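Local atomic coordinates of aminofutalosine deaminase (Helicobacter pylori, PDB entry 7LKJ), a protein that probably removes the amino group from the adenine ring of aminofutalosine, and likewise from adenosine, by metal-dependent hydrolysis. Residues N77-F82 and G134-H139; A89-G94 and G329-I334; S216-H221 and K267-L272; V323-D328 and L336-E341. All coordinates share one frame; numbering follows the deposited sequence.

Interaction 1. Residues N77-F82 and G134-H139. With FE (Fe (III) ion), chain E.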
loop_
_atom_site.group_PDB
_atom_site.type_symbol
_atom_site.label_atom_id
_atom_site.label_comp_id
_atom_site.label_asym_id
_atom_site.label_seq_id
_atom_site.Cartn_x
_atom_site.Cartn_y
_atom_site.Cartn_z
ATOM N N ASN A 77 0.802 -2.842 -18.463
ATOM C CA ASN A 77 0.595 -1.575 -17.767
ATOM C C ASN A 77 0.059 -0.592 -18.801
ATOM O O ASN A 77 0.817 -0.036 -19.595
ATOM C CB ASN A 77 1.899 -1.091 -17.140
ATOM C CG ASN A 77 1.684 -0.035 -16.080
ATOM O OD1 ASN A 77 0.566 0.430 -15.869
ATOM N ND2 ASN A 77 2.760 0.351 -15.405
ATOM N N ALA A 78 -1.251 -0.367 -18.783
ATOM C CA ALA A 78 -1.878 0.343 -19.889
ATOM C C ALA A 78 -1.783 1.859 -19.778
ATOM O O ALA A 78 -2.099 2.550 -20.753
ATOM C CB ALA A 78 -3.343 -0.078 -20.005
ATOM N N HIS A 79 -1.356 2.395 -18.635
ATOM C CA HIS A 79 -1.313 3.843 -18.435
ATOM C C HIS A 79 -0.110 4.201 -17.575
ATOM O O HIS A 79 -0.093 3.908 -16.376
ATOM C CB HIS A 79 -2.604 4.348 -17.794
ATOM C CG HIS A 79 -2.825 5.816 -17.974
ATOM N ND1 HIS A 79 -3.066 6.385 -19.206
ATOM C CD2 HIS A 79 -2.836 6.832 -17.080
ATOM C CE1 HIS A 79 -3.220 7.689 -19.061
ATOM N NE2 HIS A 79 -3.084 7.986 -17.781
ATOM N N THR A 80 0.901 4.815 -18.188
ATOM C CA THR A 80 2.110 5.214 -17.476
ATOM C C THR A 80 2.806 6.311 -18.267
ATOM O O THR A 80 3.007 6.178 -19.478
ATOM C CB THR A 80 3.057 4.041 -17.252
ATOM O OG1 THR A 80 4.313 4.525 -16.760
ATOM C CG2 THR A 80 3.296 3.396 -18.529
ATOM N N HIS A 81 3.134 7.402 -17.593
ATOM C CA HIS A 81 3.849 8.505 -18.220
ATOM C C HIS A 81 5.329 8.330 -17.892
ATOM O O HIS A 81 5.729 8.409 -16.726
ATOM C CB HIS A 81 3.304 9.845 -17.726
ATOM C CG HIS A 81 1.816 9.975 -17.848
ATOM N ND1 HIS A 81 1.209 11.070 -18.424
ATOM C CD2 HIS A 81 0.812 9.150 -17.461
ATOM C CE1 HIS A 81 -0.102 10.913 -18.393
ATOM N NE2 HIS A 81 -0.370 9.755 -17.814
ATOM N N PHE A 82 6.141 8.101 -18.925
ATOM C CA PHE A 82 7.579 7.944 -18.761
ATOM C C PHE A 82 8.350 9.244 -18.937
ATOM O O PHE A 82 9.540 9.285 -18.606
ATOM C CB PHE A 82 8.121 6.910 -19.758
ATOM C CG PHE A 82 7.800 5.483 -19.404
ATOM C CD1 PHE A 82 8.465 4.844 -18.370
ATOM C CD2 PHE A 82 6.851 4.773 -20.123
ATOM C CE1 PHE A 82 8.178 3.529 -18.049
ATOM C CE2 PHE A 82 6.562 3.457 -19.808
ATOM C CZ PHE A 82 7.226 2.836 -18.769
ATOM N N GLY A 134 1.271 0.740 -22.126
ATOM C CA GLY A 134 0.677 1.846 -22.858
ATOM C C GLY A 134 1.141 3.208 -22.381
ATOM O O GLY A 134 0.561 3.783 -21.454
ATOM N N ALA A 135 2.186 3.736 -23.016
ATOM C CA ALA A 135 2.849 4.951 -22.560
ATOM C C ALA A 135 2.206 6.189 -23.173
ATOM O O ALA A 135 1.966 6.241 -24.383
ATOM C CB ALA A 135 4.336 4.907 -22.912
ATOM N N ILE A 136 1.933 7.180 -22.328
ATOM C CA ILE A 136 1.432 8.478 -22.762
ATOM C C ILE A 136 2.615 9.415 -22.960
ATOM O O ILE A 136 3.438 9.591 -22.053
ATOM C CB ILE A 136 0.445 9.056 -21.733
ATOM C CG1 ILE A 136 -0.665 8.048 -21.429
ATOM C CG2 ILE A 136 -0.125 10.380 -22.219
ATOM C CD1 ILE A 136 -1.768 8.028 -22.453
ATOM N N SER A 137 2.706 10.019 -24.144
ATOM C CA SER A 137 3.807 10.912 -24.470
ATOM C C SER A 137 3.286 12.181 -25.129
ATOM O O SER A 137 2.316 12.145 -25.893
ATOM C CB SER A 137 4.820 10.228 -25.397
ATOM O OG SER A 137 6.123 10.748 -25.198
ATOM N N ASN A 138 3.940 13.302 -24.826
ATOM C CA ASN A 138 3.631 14.586 -25.436
ATOM C C ASN A 138 4.679 15.047 -26.435
ATOM O O ASN A 138 4.332 15.727 -27.403
ATOM C CB ASN A 138 3.459 15.666 -24.360
ATOM C CG ASN A 138 2.381 15.317 -23.354
ATOM O OD1 ASN A 138 2.624 14.581 -22.397
ATOM N ND2 ASN A 138 1.180 15.841 -23.567
ATOM N N HIS A 139 5.952 14.696 -26.225
ATOM C CA HIS A 139 7.025 15.113 -27.116
ATOM C C HIS A 139 7.853 13.940 -27.632
ATOM O O HIS A 139 8.900 14.166 -28.251
ATOM C CB HIS A 139 7.945 16.121 -26.414
ATOM C CG HIS A 139 7.213 17.209 -25.690
ATOM N ND1 HIS A 139 6.297 18.031 -26.312
ATOM C CD2 HIS A 139 7.264 17.612 -24.399
ATOM C CE1 HIS A 139 5.816 18.893 -25.434
ATOM N NE2 HIS A 139 6.386 18.660 -24.266
HETATM FE FE FE E . -2.615 9.679 -16.493
#
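The HxH metal motif of the amidohydrolases, H79 and H81 at the end of strand 69-81, rests both of its imidazoles on I136 of the neighbouring strand 130-137. H81 lies flat against the branch point: I136 CB sits 3.9 Å from the centroid of the H81 ring, 12° off its normal, a CH-pi contact over one face. The two side chains run alongside each other and point the same way. H79 meets the CG1 branch of the isoleucine obliquely, its CE1 lying 3.5 Å from I136 CG1. H79 has CG anti to the backbone N (chi1 -161°), which swings NE2 round to the iron at 2.2 Å. H81 NE2 is a longer ligand of the same ion, at 2.6 Å. H221 NE2 also binds this metal, and D328 is a further known ligand.

The two strands are adjacent and parallel in the beta-barrel of this TIM-barrel enzyme, and their short segments diverge by 37°. G134 N donates to N77 O at 2.7 Å, and I136 N donates to T80 O at 3.2 Å; between these, T80 N makes only a weak bond to G134 O. The N77 amide points elsewhere, with ND2 bonded to T327 OG1 and Q125 OE1.

Away from the metal side, T80 and A135 share the other face of the sheet. There F82 turns back, and the rim of its ring reaches A135 CB, which lies near the ring plane 3.8 Å from F82 CD2.

Interaction 2. Residues A89-G94 and G329-I334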
loop_
_atom_site.group_PDB
_atom_site.type_symbol
_atom_site.label_atom_id
_atom_site.label_comp_id
_atom_site.label_asym_id
_atom_site.label_seq_id
_atom_site.Cartn_x
_atom_site.Cartn_y
_atom_site.Cartn_z
ATOM N N ALA A 89 9.719 14.210 -5.140
ATOM C CA ALA A 89 8.827 15.046 -4.344
ATOM C C ALA A 89 8.156 16.098 -5.218
ATOM O O ALA A 89 7.170 15.806 -5.904
ATOM C CB ALA A 89 9.595 15.712 -3.202
ATOM N N SER A 90 8.688 17.322 -5.194
ATOM C CA SER A 90 8.235 18.417 -6.049
ATOM C C SER A 90 6.742 18.708 -5.917
ATOM O O SER A 90 6.354 19.732 -5.344
ATOM C CB SER A 90 8.577 18.122 -7.511
ATOM O OG SER A 90 9.962 18.276 -7.757
ATOM N N PHE A 91 5.901 17.821 -6.444
ATOM C CA PHE A 91 4.483 18.110 -6.594
ATOM C C PHE A 91 3.736 17.965 -5.269
ATOM O O PHE A 91 4.195 17.308 -4.329
ATOM C CB PHE A 91 3.859 17.195 -7.648
ATOM C CG PHE A 91 4.509 17.292 -9.001
ATOM C CD1 PHE A 91 5.067 18.484 -9.432
ATOM C CD2 PHE A 91 4.555 16.193 -9.842
ATOM C CE1 PHE A 91 5.665 18.577 -10.675
ATOM C CE2 PHE A 91 5.149 16.280 -11.087
ATOM C CZ PHE A 91 5.707 17.473 -11.503
ATOM N N ASP A 92 2.563 18.594 -5.212
ATOM C CA ASP A 92 1.731 18.615 -4.016
ATOM C C ASP A 92 0.694 17.499 -4.070
ATOM O O ASP A 92 0.017 17.322 -5.086
ATOM C CB ASP A 92 1.026 19.965 -3.876
ATOM C CG ASP A 92 1.958 21.065 -3.414
ATOM O OD1 ASP A 92 3.185 20.836 -3.387
ATOM O OD2 ASP A 92 1.459 22.162 -3.083
ATOM N N TYR A 93 0.576 16.750 -2.977
ATOM C CA TYR A 93 -0.438 15.716 -2.839
ATOM C C TYR A 93 -1.429 16.088 -1.742
ATOM O O TYR A 93 -1.096 16.809 -0.798
ATOM C CB TYR A 93 0.201 14.358 -2.537
ATOM C CG TYR A 93 1.230 13.933 -3.560
ATOM C CD1 TYR A 93 0.877 13.740 -4.890
ATOM C CD2 TYR A 93 2.554 13.727 -3.198
ATOM C CE1 TYR A 93 1.814 13.353 -5.828
ATOM C CE2 TYR A 93 3.499 13.340 -4.129
ATOM C CZ TYR A 93 3.123 13.154 -5.442
ATOM O OH TYR A 93 4.062 12.768 -6.372
ATOM N N GLY A 94 -2.654 15.588 -1.880
ATOM C CA GLY A 94 -3.750 15.905 -0.981
ATOM C C GLY A 94 -4.957 16.510 -1.667
ATOM O O GLY A 94 -6.048 16.539 -1.076
ATOM N N GLY A 329 2.014 7.632 -13.764
ATOM C CA GLY A 329 3.394 8.054 -13.761
ATOM C C GLY A 329 3.816 8.403 -12.340
ATOM O O GLY A 329 3.000 8.547 -11.439
ATOM N N LEU A 330 5.132 8.550 -12.157
ATOM C CA LEU A 330 5.642 9.020 -10.874
ATOM C C LEU A 330 5.417 10.507 -10.630
ATOM O O LEU A 330 5.955 11.029 -9.639
ATOM C CB LEU A 330 7.109 8.710 -10.683
ATOM C CG LEU A 330 7.446 7.248 -10.446
ATOM C CD1 LEU A 330 8.934 6.960 -10.264
ATOM C CD2 LEU A 330 6.619 6.685 -9.303
ATOM N N SER A 331 4.650 11.208 -11.475
ATOM C CA SER A 331 4.217 12.540 -11.082
ATOM C C SER A 331 3.269 12.480 -9.901
ATOM O O SER A 331 3.089 13.489 -9.210
ATOM C CB SER A 331 3.533 13.249 -12.242
ATOM O OG SER A 331 4.409 13.435 -13.333
ATOM N N SER A 332 2.672 11.312 -9.664
ATOM C CA SER A 332 1.650 11.123 -8.647
ATOM C C SER A 332 1.702 9.687 -8.144
ATOM O O SER A 332 0.666 9.055 -7.908
ATOM C CB SER A 332 0.261 11.454 -9.193
ATOM O OG SER A 332 -0.085 10.581 -10.255
ATOM N N ASN A 333 2.914 9.160 -7.980
ATOM C CA ASN A 333 3.124 7.786 -7.550
ATOM C C ASN A 333 4.529 7.670 -6.969
ATOM O O ASN A 333 5.349 8.584 -7.095
ATOM C CB ASN A 333 2.915 6.817 -8.716
ATOM C CG ASN A 333 2.640 5.420 -8.255
ATOM O OD1 ASN A 333 3.312 4.488 -8.665
ATOM N ND2 ASN A 333 1.658 5.265 -7.381
ATOM N N ILE A 334 4.796 6.542 -6.311
ATOM C CA ILE A 334 6.082 6.339 -5.652
ATOM C C ILE A 334 6.900 5.178 -6.225
ATOM O O ILE A 334 8.115 5.119 -5.960
ATOM C CB ILE A 334 5.900 6.171 -4.127
ATOM C CG1 ILE A 334 5.384 4.775 -3.788
ATOM C CG2 ILE A 334 4.961 7.238 -3.577
ATOM C CD1 ILE A 334 4.951 4.615 -2.345
#
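F91 and Y93 use nearly the same first torsion (chi1 -58° and -56°), each holding CG anti to its own carbonyl carbon, and this sends both rings to the backbone of S331. The hydroxyl of Y93 donates to S331 O, OH to O 3.1 Å. The approach is well off the lone-pair direction: the phenol oxygen stands above the carbonyl plane, and the C=O...OH angle is 106°. F91 comes to the same carbonyl with its rim, S331 O lying near the plane of the ring beside CD2. Farther round that rim, F91 CE2 meets S331 CB at 3.6 Å, while Y93 CE1 lies 3.6 Å from S332 CA.

S331 is inside a type I turn, G329 to S332, on the loop that follows the last barrel strand and the metal ligand D328. The facing loop joins strand 69-81 to helix 96-104. Its outer side meets the second subunit, where Y93 O accepts a bond from Q400 NE2 of that chain.

S331 O also accepts a bond from W99 NE1. Two donors and an aromatic edge thus converge on one carbonyl, tying a turn close to the metal site to a loop at the dimer interface.

Interaction 3. Residues S216-H221 and K267-L272. With FE (Fe (III) ion), chain E.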
loop_
_atom_site.group_PDB
_atom_site.type_symbol
_atom_site.label_atom_id
_atom_site.label_comp_id
_atom_site.label_asym_id
_atom_site.label_seq_id
_atom_site.Cartn_x
_atom_site.Cartn_y
_atom_site.Cartn_z
ATOM N N SER A 216 -6.236 3.974 -35.029
ATOM C CA SER A 216 -5.393 3.904 -33.849
ATOM C C SER A 216 -6.248 4.023 -32.597
ATOM O O SER A 216 -7.435 4.355 -32.651
ATOM C CB SER A 216 -4.320 5.002 -33.865
ATOM O OG SER A 216 -4.873 6.249 -34.255
ATOM N N LEU A 217 -5.621 3.744 -31.461
ATOM C CA LEU A 217 -6.319 3.723 -30.184
ATOM C C LEU A 217 -6.408 5.121 -29.586
ATOM O O LEU A 217 -5.570 5.989 -29.843
ATOM C CB LEU A 217 -5.615 2.783 -29.204
ATOM C CG LEU A 217 -5.955 1.290 -29.227
ATOM C CD1 LEU A 217 -6.199 0.762 -30.637
ATOM C CD2 LEU A 217 -4.856 0.491 -28.541
ATOM N N LEU A 218 -7.444 5.332 -28.777
ATOM C CA LEU A 218 -7.662 6.586 -28.073
ATOM C C LEU A 218 -7.640 6.320 -26.575
ATOM O O LEU A 218 -8.341 5.429 -26.090
ATOM C CB LEU A 218 -8.990 7.234 -28.471
ATOM C CG LEU A 218 -9.192 7.610 -29.938
ATOM C CD1 LEU A 218 -10.626 7.369 -30.330
ATOM C CD2 LEU A 218 -8.824 9.065 -30.169
ATOM N N SER A 219 -6.811 7.060 -25.853
ATOM C CA SER A 219 -6.870 7.082 -24.401
ATOM C C SER A 219 -7.171 8.500 -23.943
ATOM O O SER A 219 -6.815 9.472 -24.614
ATOM C CB SER A 219 -5.570 6.589 -23.764
ATOM O OG SER A 219 -4.755 7.678 -23.378
ATOM N N THR A 220 -7.832 8.613 -22.795
ATOM C CA THR A 220 -8.164 9.926 -22.269
ATOM C C THR A 220 -8.402 9.818 -20.770
ATOM O O THR A 220 -8.842 8.780 -20.268
ATOM C CB THR A 220 -9.390 10.525 -22.978
ATOM O OG1 THR A 220 -9.421 11.943 -22.773
ATOM C CG2 THR A 220 -10.687 9.908 -22.468
ATOM N N HIS A 221 -8.075 10.896 -20.064
ATOM C CA HIS A 221 -8.366 11.016 -18.642
ATOM C C HIS A 221 -9.756 11.622 -18.497
ATOM O O HIS A 221 -10.020 12.709 -19.024
ATOM C CB HIS A 221 -7.322 11.882 -17.937
ATOM C CG HIS A 221 -5.907 11.475 -18.209
ATOM N ND1 HIS A 221 -5.309 11.626 -19.442
ATOM C CD2 HIS A 221 -4.964 10.936 -17.399
ATOM C CE1 HIS A 221 -4.064 11.190 -19.383
ATOM N NE2 HIS A 221 -3.828 10.768 -18.153
ATOM N N LYS A 267 -17.717 8.152 -29.626
ATOM C CA LYS A 267 -18.657 7.126 -30.057
ATOM C C LYS A 267 -18.083 6.309 -31.214
ATOM O O LYS A 267 -17.479 6.854 -32.141
ATOM C CB LYS A 267 -19.997 7.769 -30.436
ATOM C CG LYS A 267 -20.864 6.942 -31.369
ATOM C CD LYS A 267 -22.291 7.496 -31.462
ATOM C CE LYS A 267 -23.308 6.382 -31.330
ATOM N NZ LYS A 267 -24.697 6.734 -31.708
ATOM N N ASP A 268 -18.262 4.987 -31.134
ATOM C CA ASP A 268 -17.823 4.034 -32.157
ATOM C C ASP A 268 -16.306 4.030 -32.339
ATOM O O ASP A 268 -15.792 4.227 -33.444
ATOM C CB ASP A 268 -18.512 4.317 -33.489
ATOM C CG ASP A 268 -19.969 3.914 -33.494
ATOM O OD1 ASP A 268 -20.650 4.024 -32.455
ATOM O OD2 ASP A 268 -20.433 3.482 -34.560
ATOM N N THR A 269 -15.580 3.804 -31.249
ATOM C CA THR A 269 -14.134 3.680 -31.361
ATOM C C THR A 269 -13.604 2.811 -30.223
ATOM O O THR A 269 -14.364 2.145 -29.513
ATOM C CB THR A 269 -13.461 5.055 -31.422
ATOM O OG1 THR A 269 -12.042 4.879 -31.535
ATOM C CG2 THR A 269 -13.773 5.848 -30.193
ATOM N N HIS A 270 -12.286 2.829 -30.059
ATOM C CA HIS A 270 -11.553 1.993 -29.109
ATOM C C HIS A 270 -10.870 2.893 -28.080
ATOM O O HIS A 270 -9.650 3.081 -28.118
ATOM C CB HIS A 270 -10.533 1.132 -29.887
ATOM C CG HIS A 270 -9.898 0.037 -29.087
ATOM N ND1 HIS A 270 -10.101 -1.297 -29.367
ATOM C CD2 HIS A 270 -9.028 0.075 -28.049
ATOM C CE1 HIS A 270 -9.401 -2.034 -28.523
ATOM N NE2 HIS A 270 -8.740 -1.225 -27.714
ATOM N N THR A 271 -11.654 3.454 -27.158
ATOM C CA THR A 271 -11.168 4.495 -26.258
ATOM C C THR A 271 -10.893 3.935 -24.867
ATOM O O THR A 271 -11.747 3.262 -24.281
ATOM C CB THR A 271 -12.158 5.658 -26.154
ATOM O OG1 THR A 271 -12.458 6.149 -27.463
ATOM C CG2 THR A 271 -11.552 6.788 -25.335
ATOM N N LEU A 272 -9.705 4.230 -24.343
ATOM C CA LEU A 272 -9.347 3.894 -22.970
ATOM C C LEU A 272 -9.712 5.068 -22.067
ATOM O O LEU A 272 -9.188 6.174 -22.239
ATOM C CB LEU A 272 -7.855 3.576 -22.863
ATOM C CG LEU A 272 -7.381 2.154 -23.164
ATOM C CD1 LEU A 272 -7.529 1.829 -24.640
ATOM C CD2 LEU A 272 -5.938 1.983 -22.723
HETATM FE FE FE E . -2.615 9.679 -16.493
#
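Parallel strand pairing joins L218 and S219 to T271 and L272, on the neighbouring barrel strands 218-222 and 271-275. L218 pairs with T271 and S219 with L272, so the two side chains of each pair share a face of the sheet. Three backbone bonds hold the register. L218 N donates to H270 O almost straight, with an N-H...O angle of 173°, although it comes from above the carbonyl plane. L272 N answers to L218 O, in that carbonyl's plane, and T220 N reaches L272 O at 2.8 Å, nearly head-on to the C=O.

At L217 and H270, just before the paired residues, side chains take over. L217 runs alongside H270, both pointing the same way, and places CD1 over one face of the imidazole, 4.2 Å from the ring centroid; L217 CG is 3.5 Å from H270 CD2. H270 has CG anti to the backbone N (chi1 -169°), laying the ring beside L217, while NE2 is bonded to A371 O. On the sheet face that L218 shares with T271, L218 crosses T269 at about a right angle, with CD1 3.5 Å from T269 CG2. S219 CB and L272 CB touch at 3.9 Å on the face opposite L218.

T220 turns its hydroxyl away from this pairing, to V193 O and Y262 OH. The next residue, H221, binds the iron through NE2 at 2.3 Å. The chemistry divides plainly: backbone polar groups fix the register, mainly apolar contacts fill in around them, and T220, which carries the last bond between these two segments and is also backbone-bonded to V274, directly precedes the metal ligand.

Interaction 4. Residues V323-D328 and L336-E341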
loop_
_atom_site.group_PDB
_atom_site.type_symbol
_atom_site.label_atom_id
_atom_site.label_comp_id
_atom_site.label_asym_id
_atom_site.label_seq_id
_atom_site.Cartn_x
_atom_site.Cartn_y
_atom_site.Cartn_z
ATOM N N VAL A 323 -12.323 -3.259 -15.355
ATOM C CA VAL A 323 -11.221 -2.349 -15.086
ATOM C C VAL A 323 -9.898 -3.058 -15.329
ATOM O O VAL A 323 -9.776 -4.278 -15.177
ATOM C CB VAL A 323 -11.272 -1.784 -13.648
ATOM C CG1 VAL A 323 -12.608 -1.110 -13.389
ATOM C CG2 VAL A 323 -11.017 -2.885 -12.627
ATOM N N SER A 324 -8.906 -2.272 -15.730
ATOM C CA SER A 324 -7.511 -2.669 -15.699
ATOM C C SER A 324 -6.786 -1.729 -14.749
ATOM O O SER A 324 -7.194 -0.577 -14.567
ATOM C CB SER A 324 -6.870 -2.613 -17.092
ATOM O OG SER A 324 -7.594 -3.402 -18.020
ATOM N N VAL A 325 -5.711 -2.216 -14.139
ATOM C CA VAL A 325 -4.967 -1.444 -13.154
ATOM C C VAL A 325 -3.648 -1.012 -13.776
ATOM O O VAL A 325 -2.950 -1.815 -14.408
ATOM C CB VAL A 325 -4.761 -2.227 -11.842
ATOM C CG1 VAL A 325 -6.092 -2.776 -11.349
ATOM C CG2 VAL A 325 -3.756 -3.354 -12.008
ATOM N N ALA A 326 -3.343 0.274 -13.649
ATOM C CA ALA A 326 -2.140 0.853 -14.217
ATOM C C ALA A 326 -1.467 1.723 -13.171
ATOM O O ALA A 326 -2.115 2.261 -12.270
ATOM C CB ALA A 326 -2.438 1.672 -15.474
ATOM N N THR A 327 -0.152 1.850 -13.306
ATOM C CA THR A 327 0.662 2.560 -12.336
ATOM C C THR A 327 0.577 4.077 -12.462
ATOM O O THR A 327 0.955 4.778 -11.517
ATOM C CB THR A 327 2.108 2.107 -12.485
ATOM O OG1 THR A 327 2.508 2.271 -13.847
ATOM C CG2 THR A 327 2.239 0.634 -12.117
ATOM N N ASP A 328 0.101 4.587 -13.595
ATOM C CA ASP A 328 0.170 6.012 -13.955
ATOM C C ASP A 328 1.653 6.381 -14.056
ATOM O O ASP A 328 2.486 5.533 -14.396
ATOM C CB ASP A 328 -0.644 6.851 -12.975
ATOM C CG ASP A 328 -1.081 8.182 -13.562
ATOM O OD1 ASP A 328 -0.224 9.080 -13.705
ATOM O OD2 ASP A 328 -2.282 8.331 -13.874
ATOM N N LEU A 336 6.812 2.352 -9.933
ATOM C CA LEU A 336 6.068 1.776 -11.053
ATOM C C LEU A 336 6.161 0.258 -11.114
ATOM O O LEU A 336 5.998 -0.316 -12.196
ATOM C CB LEU A 336 6.522 2.307 -12.411
ATOM C CG LEU A 336 6.299 3.687 -13.007
ATOM C CD1 LEU A 336 4.831 4.090 -12.989
ATOM C CD2 LEU A 336 7.209 4.663 -12.331
ATOM N N SER A 337 6.443 -0.414 -10.005
ATOM C CA SER A 337 6.335 -1.864 -10.006
ATOM C C SER A 337 4.854 -2.203 -9.956
ATOM O O SER A 337 4.221 -2.034 -8.909
ATOM C CB SER A 337 7.067 -2.468 -8.811
ATOM O OG SER A 337 8.477 -2.327 -8.923
ATOM N N LEU A 338 4.327 -2.786 -11.038
ATOM C CA LEU A 338 2.891 -3.050 -11.112
ATOM C C LEU A 338 2.427 -3.896 -9.937
ATOM O O LEU A 338 1.254 -3.838 -9.558
ATOM C CB LEU A 338 2.547 -3.727 -12.447
ATOM C CG LEU A 338 1.066 -3.704 -12.889
ATOM C CD1 LEU A 338 0.475 -2.307 -12.850
ATOM C CD2 LEU A 338 0.914 -4.295 -14.275
ATOM N N LEU A 339 3.338 -4.670 -9.345
ATOM C CA LEU A 339 3.009 -5.470 -8.170
ATOM C C LEU A 339 2.694 -4.593 -6.964
ATOM O O LEU A 339 1.736 -4.862 -6.233
ATOM C CB LEU A 339 4.163 -6.414 -7.853
ATOM C CG LEU A 339 4.470 -7.401 -8.970
ATOM C CD1 LEU A 339 5.884 -7.945 -8.844
ATOM C CD2 LEU A 339 3.448 -8.522 -8.960
ATOM N N ASP A 340 3.485 -3.541 -6.738
ATOM C CA ASP A 340 3.180 -2.613 -5.654
ATOM C C ASP A 340 1.851 -1.914 -5.873
ATOM O O ASP A 340 1.183 -1.537 -4.905
ATOM C CB ASP A 340 4.281 -1.557 -5.508
ATOM C CG ASP A 340 5.627 -2.153 -5.213
ATOM O OD1 ASP A 340 5.701 -3.372 -4.990
ATOM O OD2 ASP A 340 6.628 -1.388 -5.209
ATOM N N GLU A 341 1.469 -1.715 -7.126
ATOM C CA GLU A 341 0.207 -1.057 -7.423
ATOM C C GLU A 341 -0.960 -2.006 -7.275
ATOM O O GLU A 341 -2.099 -1.575 -7.054
ATOM C CB GLU A 341 0.283 -0.584 -8.865
ATOM C CG GLU A 341 0.529 0.828 -8.978
ATOM C CD GLU A 341 2.009 1.037 -8.586
ATOM O OE1 GLU A 341 2.750 0.030 -8.433
ATOM O OE2 GLU A 341 2.429 2.176 -8.524
#
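Apolar contacts carry most of this junction, and T327 is at its centre. Its methyl CG2 touches L338 CD1 at 3.5 Å and packs across the bent chain of E341, 3.6 Å from CG. CG2 gets there because it stands anti to the carbonyl carbon of T327, leaving OG1 in the position between backbone N and carbonyl carbon (chi1 54°). Each of L336, L338 and E341 crosses the threonine at about a right angle. L338 CD1 also lies over the end of the strand, 3.8 Å from V325 O and 4.4 Å from V325 CG2. L336 approaches from the other side of T327 and brings CD1 to OG1 and to D328 O.

In the fold this is the exit of the eighth barrel strand, 323-325, meeting the start of the following helix, 338-348, after a twelve-residue loop. S337 is the N-cap residue of that helix, and its carbonyl accepts the bond from E341 N at 3.3 Å. D328, just past the strand, is a known iron ligand of this protein, as in the superfamily; in this model D328 OD2 stands 3.0 Å from the iron, long for a metal bond.

Polar contacts run mostly along the chain or outward. T327 OG1 makes a weak bond to D328 O within its own segment, and its stronger partner is N77 ND2 on the first barrel strand. T80 OG1, from that same strand, weakly bonds D328 O as well.

Interactions 1, 3 and 4 all reach the barrel sheet. Interaction 1 pairs strands 69-81 and 130-137, interaction 3 the later pair 218-222 and 271-275, and interaction 4 the last strand, 323-325, with its helix; they follow one another in series along the chain. Interactions 1 and 3 share the iron, their centres about 14 Å apart, and interaction 4 supplies D328. N77 and T327 link interactions 1 and 4 where the first and eighth strands come together. Interaction 2 joins loops beyond the strand ends, its centre about 16 Å from that of interaction 1, and encloses interaction 3 along the sequence. The metal site is thus assembled from strands far apart in sequence.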